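Local coordinates for protein 6-phosphogluconate dehydrogenase, NAD-binding (Mycolicibacterium smegmatis MC2 155, PDB 6SMT) that acts as an S-enantioselective imine reductase that binds NADPH, consistent with hydride transfer from this cofactor to an imine substrate, at residues Gln23-Ala28 / Asp157-Leu162; Ser67-Val72 / Arg153-Thr158. All coordinates share one frame; numbering follows the deposited sequence.

Overall arrangement
Contacts 1 and 2 lie in the N-terminal Rossmann-type, NADPH-binding domain, their centres about 9 Å apart. Along the chain come 23-28 (in helix 20-31), then 67-72 (around strand 69-72), then 153-158 and 157-162, which share D157 and T158 where helix 146-156 passes toward strand 161-164. Both reach the same mixed sheet, contact 2 at strand 69-72 and contact 1 through the chain leading into outermost strand 161-164. They also touch directly, L162 CD2 lying 3.6 Å from L156 O. Together they join late elements of the domain to helix 20-31, which bears M21, and to strand 69-72, which leads into the NADPH-binding residues N73 to V75.

Contact 1 (Gln23-Ala28 / Asp157-Leu162); sequences QALSRA and DTLGQL
L25 and L159 adopt nearly the same side-chain shape: each has CG anti to its own carbonyl carbon (chi1 -67° and -62°), and chi2 carries CD1 out anti to CA in both. CD2 is left as the side branch, and the two CD2 methyls meet most closely. In neither residue does the CB face the opposing segment squarely, so it is the methyl ends that close the gap. The two side chains cross at about a right angle. L25 CD2 lies against the methyl fork of L159, 4.0 Å from L159 CD2 and 4.1 Å from L159 CD1. L159 CD2 serves a second partner as well, approaching A28 CB to 4.0 Å.

A28 does point its CB at the turn, and this fits the close backbone approach: the CA atoms of A28 and L159 are 6.3 Å apart. No hydrogen bond crosses, and the 157 Å² buried is mainly apolar. T158 directs its CB at the helix but approaches through its carbonyl, T158 O lying 4.5 Å from A28 CB. On the helix side the backbone is regular, with A28 N donating to A24 O at 3.0 Å. Beyond L159, G160 has a phi of 161°, a conformation favoured by glycine, and the chain then extends into a strand.

L25 also touches N73 and M21, both NADPH-binding residues, and its side chain is about 7 Å from the cofactor. T158 and L159 also rest on L29 of helix 20-31, while Q161 pairs by backbone bonds with A138 and I140, tying strand 161-164 to strand 139-143.

Contact 2 (Ser67-Val72 / Arg153-Thr158); sequences SDLALV and RGVLDT
The carbonyl oxygen of V155, a residue whose side chain meets L69 across the contact, is gripped by two donors from T158. T158 OG1 reaches V155 O at 2.9 Å with a C=O...donor angle of 169°, almost straight out from the carbonyl, and T158 N adds a longer bond to V155 O at 3.2 Å. The T158 chi1 of 68° puts OG1 between its own backbone N and carbonyl carbon, which brings both donors to one acceptor. One turn is therefore closed by main chain and side chain together. R153 NH1 pairs with D157 OD1 in a salt bridge that also spans this part of the chain, while D157 OD2 lies at the guanidinium edge, in its plane.

Across the contact all the meetings are between methyl groups. L69 has CG anti to the backbone N (chi1 178°) and runs out from the strand, while V155 extends CG1 to meet it tip to tip; L69 CD2 and V155 CG1 are 3.9 Å apart. L156 leaves the helix at an angle to the strand and then bends in through CD2, which lies 4.5 Å from L69 CD2 and 4.4 Å from L71 CD2. It thereby bridges two strand residues, both of which direct their CB atoms at the helix.

The surroundings extend this apolar layer: V155 touches V13 and L156 touches I97. The helix thus packs on the parallel part of the mixed sheet, strands 12-16, 69-72 and 95-98. With the CA atoms of L69 and V155 9.2 Å apart, its contacts with strand 69-72 are between side chains. No hydrogen bond crosses and 116 Å² is buried, which implies cohesion by hydrophobic burial, with the polar bonds fixing the turn rather than joining it to the strand.

Contact 1 (Gln23-Ala28 / Asp157-Leu162)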
loop_
_atom_site.group_PDB
_atom_site.type_symbol
_atom_site.label_atom_id
_atom_site.label_comp_id
_atom_site.label_asym_id
_atom_site.label_seq_id
_atom_site.Cartn_x
_atom_site.Cartn_y
_atom_site.Cartn_z
ATOM N N GLN B 23 -13.587 9.454 -21.183
ATOM C CA GLN B 23 -13.033 10.673 -21.859
ATOM C C GLN B 23 -11.555 10.455 -22.138
ATOM O O GLN B 23 -11.086 10.826 -23.232
ATOM C CB GLN B 23 -13.189 11.902 -20.981
ATOM C CG GLN B 23 -14.621 12.203 -20.625
ATOM C CD GLN B 23 -15.365 13.156 -21.485
ATOM O OE1 GLN B 23 -14.743 13.916 -22.269
ATOM N NE2 GLN B 23 -16.696 13.103 -21.393
ATOM N N ALA B 24 -10.768 9.945 -21.200
ATOM C CA ALA B 24 -9.329 9.709 -21.398
ATOM C C ALA B 24 -9.083 8.722 -22.538
ATOM O O ALA B 24 -8.220 8.928 -23.373
ATOM C CB ALA B 24 -8.724 9.244 -20.083
ATOM N N LEU B 25 -9.842 7.630 -22.566
ATOM C CA LEU B 25 -9.714 6.638 -23.661
ATOM C C LEU B 25 -9.967 7.355 -24.996
ATOM O O LEU B 25 -9.218 7.155 -25.926
ATOM C CB LEU B 25 -10.658 5.476 -23.441
ATOM C CG LEU B 25 -10.398 4.556 -22.250
ATOM C CD1 LEU B 25 -11.565 3.618 -22.069
ATOM C CD2 LEU B 25 -9.128 3.764 -22.412
ATOM N N SER B 26 -11.081 8.069 -25.053
ATOM C CA SER B 26 -11.493 8.747 -26.307
ATOM C C SER B 26 -10.452 9.761 -26.747
ATOM O O SER B 26 -10.098 9.775 -27.946
ATOM C CB SER B 26 -12.813 9.418 -26.101
ATOM O OG SER B 26 -13.865 8.530 -25.803
ATOM N N ARG B 27 -9.890 10.528 -25.825
ATOM C CA ARG B 27 -8.823 11.490 -26.198
ATOM C C ARG B 27 -7.623 10.758 -26.720
ATOM O O ARG B 27 -6.991 11.183 -27.695
ATOM C CB ARG B 27 -8.388 12.366 -25.028
ATOM C CG ARG B 27 -9.434 13.384 -24.618
ATOM C CD ARG B 27 -8.821 14.368 -23.601
ATOM N NE ARG B 27 -8.218 13.788 -22.390
ATOM C CZ ARG B 27 -8.903 13.495 -21.270
ATOM N NH1 ARG B 27 -10.207 13.655 -21.237
ATOM N NH2 ARG B 27 -8.281 12.908 -20.284
ATOM N N ALA B 28 -7.216 9.659 -26.106
ATOM C CA ALA B 28 -6.009 8.961 -26.572
ATOM C C ALA B 28 -6.263 8.403 -27.975
ATOM O O ALA B 28 -5.290 8.399 -28.811
ATOM C CB ALA B 28 -5.632 7.856 -25.601
ATOM N N ASP B 157 -2.844 -0.692 -28.663
ATOM C CA ASP B 157 -1.494 -0.286 -28.194
ATOM C C ASP B 157 -1.364 1.222 -28.049
ATOM O O ASP B 157 -0.501 1.623 -27.281
ATOM C CB ASP B 157 -0.441 -0.676 -29.232
ATOM C CG ASP B 157 0.112 -2.078 -29.117
ATOM O OD1 ASP B 157 0.109 -2.624 -27.979
ATOM O OD2 ASP B 157 0.513 -2.638 -30.174
ATOM N N THR B 158 -2.268 2.014 -28.658
ATOM C CA THR B 158 -2.229 3.465 -28.484
ATOM C C THR B 158 -2.688 3.830 -27.058
ATOM O O THR B 158 -2.406 4.941 -26.635
ATOM C CB THR B 158 -3.096 4.195 -29.525
ATOM O OG1 THR B 158 -4.474 3.944 -29.339
ATOM C CG2 THR B 158 -2.834 3.747 -30.937
ATOM N N LEU B 159 -3.301 2.911 -26.310
ATOM C CA LEU B 159 -3.825 3.306 -24.974
ATOM C C LEU B 159 -2.783 3.105 -23.884
ATOM O O LEU B 159 -2.865 3.754 -22.817
ATOM C CB LEU B 159 -5.028 2.427 -24.680
ATOM C CG LEU B 159 -6.217 2.534 -25.624
ATOM C CD1 LEU B 159 -7.225 1.490 -25.272
ATOM C CD2 LEU B 159 -6.693 4.008 -25.593
ATOM N N GLY B 160 -1.824 2.210 -24.104
ATOM C CA GLY B 160 -0.932 1.820 -23.002
ATOM C C GLY B 160 -0.232 0.505 -23.260
ATOM O O GLY B 160 -0.320 -0.038 -24.363
ATOM N N GLN B 161 0.517 0.026 -22.311
ATOM C CA GLN B 161 1.100 -1.304 -22.339
ATOM C C GLN B 161 0.012 -2.344 -22.104
ATOM O O GLN B 161 -0.865 -2.109 -21.244
ATOM C CB GLN B 161 2.193 -1.492 -21.279
ATOM C CG GLN B 161 3.291 -0.458 -21.476
ATOM C CD GLN B 161 4.609 -0.832 -20.864
ATOM O OE1 GLN B 161 5.143 -1.916 -21.148
ATOM N NE2 GLN B 161 5.168 0.115 -20.129
ATOM N N LEU B 162 -0.043 -3.319 -22.986
ATOM C CA LEU B 162 -1.100 -4.335 -22.970
ATOM C C LEU B 162 -0.580 -5.677 -22.535
ATOM O O LEU B 162 0.581 -6.083 -22.846
ATOM C CB LEU B 162 -1.695 -4.443 -24.372
ATOM C CG LEU B 162 -1.991 -3.170 -25.127
ATOM C CD1 LEU B 162 -2.530 -3.582 -26.485
ATOM C CD2 LEU B 162 -2.920 -2.241 -24.393
#

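Contact 2 (Ser67-Val72 / Arg153-Thr158)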
loop_
_atom_site.group_PDB
_atom_site.type_symbol
_atom_site.label_atom_id
_atom_site.label_comp_id
_atom_site.label_asym_id
_atom_site.label_seq_id
_atom_site.Cartn_x
_atom_site.Cartn_y
_atom_site.Cartn_z
ATOM N N SER B 67 -18.564 1.318 -35.923
ATOM C CA SER B 67 -17.170 0.918 -35.802
ATOM C C SER B 67 -16.919 -0.590 -35.807
ATOM O O SER B 67 -17.786 -1.366 -35.441
ATOM C CB SER B 67 -16.570 1.505 -34.514
ATOM O OG SER B 67 -16.803 2.916 -34.385
ATOM N N ASP B 68 -15.702 -0.953 -36.073
ATOM C CA ASP B 68 -15.300 -2.380 -36.026
ATOM C C ASP B 68 -15.075 -2.830 -34.584
ATOM O O ASP B 68 -15.271 -4.022 -34.314
ATOM C CB ASP B 68 -14.031 -2.604 -36.817
ATOM C CG ASP B 68 -14.203 -2.362 -38.314
ATOM O OD1 ASP B 68 -15.330 -2.519 -38.784
ATOM O OD2 ASP B 68 -13.192 -2.110 -38.932
ATOM N N LEU B 69 -14.830 -1.904 -33.672
ATOM C CA LEU B 69 -14.400 -2.179 -32.275
ATOM C C LEU B 69 -15.126 -1.246 -31.374
ATOM O O LEU B 69 -15.083 -0.038 -31.626
ATOM C CB LEU B 69 -12.891 -1.967 -32.187
ATOM C CG LEU B 69 -12.263 -2.156 -30.823
ATOM C CD1 LEU B 69 -12.390 -3.609 -30.384
ATOM C CD2 LEU B 69 -10.796 -1.785 -30.826
ATOM N N ALA B 70 -15.752 -1.750 -30.326
ATOM C CA ALA B 70 -16.488 -0.980 -29.337
ATOM C C ALA B 70 -15.898 -1.222 -27.930
ATOM O O ALA B 70 -15.743 -2.389 -27.585
ATOM C CB ALA B 70 -17.951 -1.261 -29.295
ATOM N N LEU B 71 -15.513 -0.154 -27.244
ATOM C CA LEU B 71 -15.021 -0.236 -25.863
ATOM C C LEU B 71 -16.123 0.210 -24.936
ATOM O O LEU B 71 -16.704 1.322 -25.175
ATOM C CB LEU B 71 -13.800 0.668 -25.671
ATOM C CG LEU B 71 -12.720 0.519 -26.711
ATOM C CD1 LEU B 71 -11.538 1.434 -26.369
ATOM C CD2 LEU B 71 -12.248 -0.896 -26.887
ATOM N N VAL B 72 -16.476 -0.554 -23.907
ATOM C CA VAL B 72 -17.536 -0.197 -22.959
ATOM C C VAL B 72 -16.928 0.105 -21.582
ATOM O O VAL B 72 -16.387 -0.785 -20.949
ATOM C CB VAL B 72 -18.636 -1.250 -22.881
ATOM C CG1 VAL B 72 -19.766 -0.696 -22.079
ATOM C CG2 VAL B 72 -19.078 -1.754 -24.263
ATOM N N ARG B 153 -4.833 -5.430 -31.343
ATOM C CA ARG B 153 -3.683 -4.981 -30.506
ATOM C C ARG B 153 -3.132 -3.708 -31.109
ATOM O O ARG B 153 -2.711 -2.880 -30.318
ATOM C CB ARG B 153 -2.604 -6.093 -30.527
ATOM C CG ARG B 153 -1.405 -5.804 -29.644
ATOM C CD ARG B 153 -0.263 -6.775 -29.849
ATOM N NE ARG B 153 0.340 -7.072 -28.551
ATOM C CZ ARG B 153 0.914 -6.168 -27.758
ATOM N NH1 ARG B 153 1.047 -4.921 -28.147
ATOM N NH2 ARG B 153 1.385 -6.517 -26.568
ATOM N N GLY B 154 -3.158 -3.513 -32.419
ATOM C CA GLY B 154 -2.572 -2.318 -33.059
ATOM C C GLY B 154 -3.339 -1.051 -32.703
ATOM O O GLY B 154 -2.718 -0.023 -32.411
ATOM N N VAL B 155 -4.649 -1.087 -32.662
ATOM C CA VAL B 155 -5.477 0.025 -32.126
ATOM C C VAL B 155 -5.226 0.129 -30.630
ATOM O O VAL B 155 -5.015 1.218 -30.080
ATOM C CB VAL B 155 -6.939 -0.178 -32.493
ATOM C CG1 VAL B 155 -7.872 0.664 -31.658
ATOM C CG2 VAL B 155 -7.072 0.076 -33.979
ATOM N N LEU B 156 -5.303 -0.987 -29.914
ATOM C CA LEU B 156 -5.297 -0.923 -28.431
ATOM C C LEU B 156 -3.934 -0.383 -27.968
ATOM O O LEU B 156 -3.856 0.156 -26.867
ATOM C CB LEU B 156 -5.579 -2.329 -27.895
ATOM C CG LEU B 156 -7.017 -2.854 -28.084
ATOM C CD1 LEU B 156 -7.128 -4.304 -27.778
ATOM C CD2 LEU B 156 -8.046 -2.061 -27.329
ATOM N N ASP B 157 -2.844 -0.692 -28.663
ATOM C CA ASP B 157 -1.494 -0.286 -28.194
ATOM C C ASP B 157 -1.364 1.222 -28.049
ATOM O O ASP B 157 -0.501 1.623 -27.281
ATOM C CB ASP B 157 -0.441 -0.676 -29.232
ATOM C CG ASP B 157 0.112 -2.078 -29.117
ATOM O OD1 ASP B 157 0.109 -2.624 -27.979
ATOM O OD2 ASP B 157 0.513 -2.638 -30.174
ATOM N N THR B 158 -2.268 2.014 -28.658
ATOM C CA THR B 158 -2.229 3.465 -28.484
ATOM C C THR B 158 -2.688 3.830 -27.058
ATOM O O THR B 158 -2.406 4.941 -26.635
ATOM C CB THR B 158 -3.096 4.195 -29.525
ATOM O OG1 THR B 158 -4.474 3.944 -29.339
ATOM C CG2 THR B 158 -2.834 3.747 -30.937
#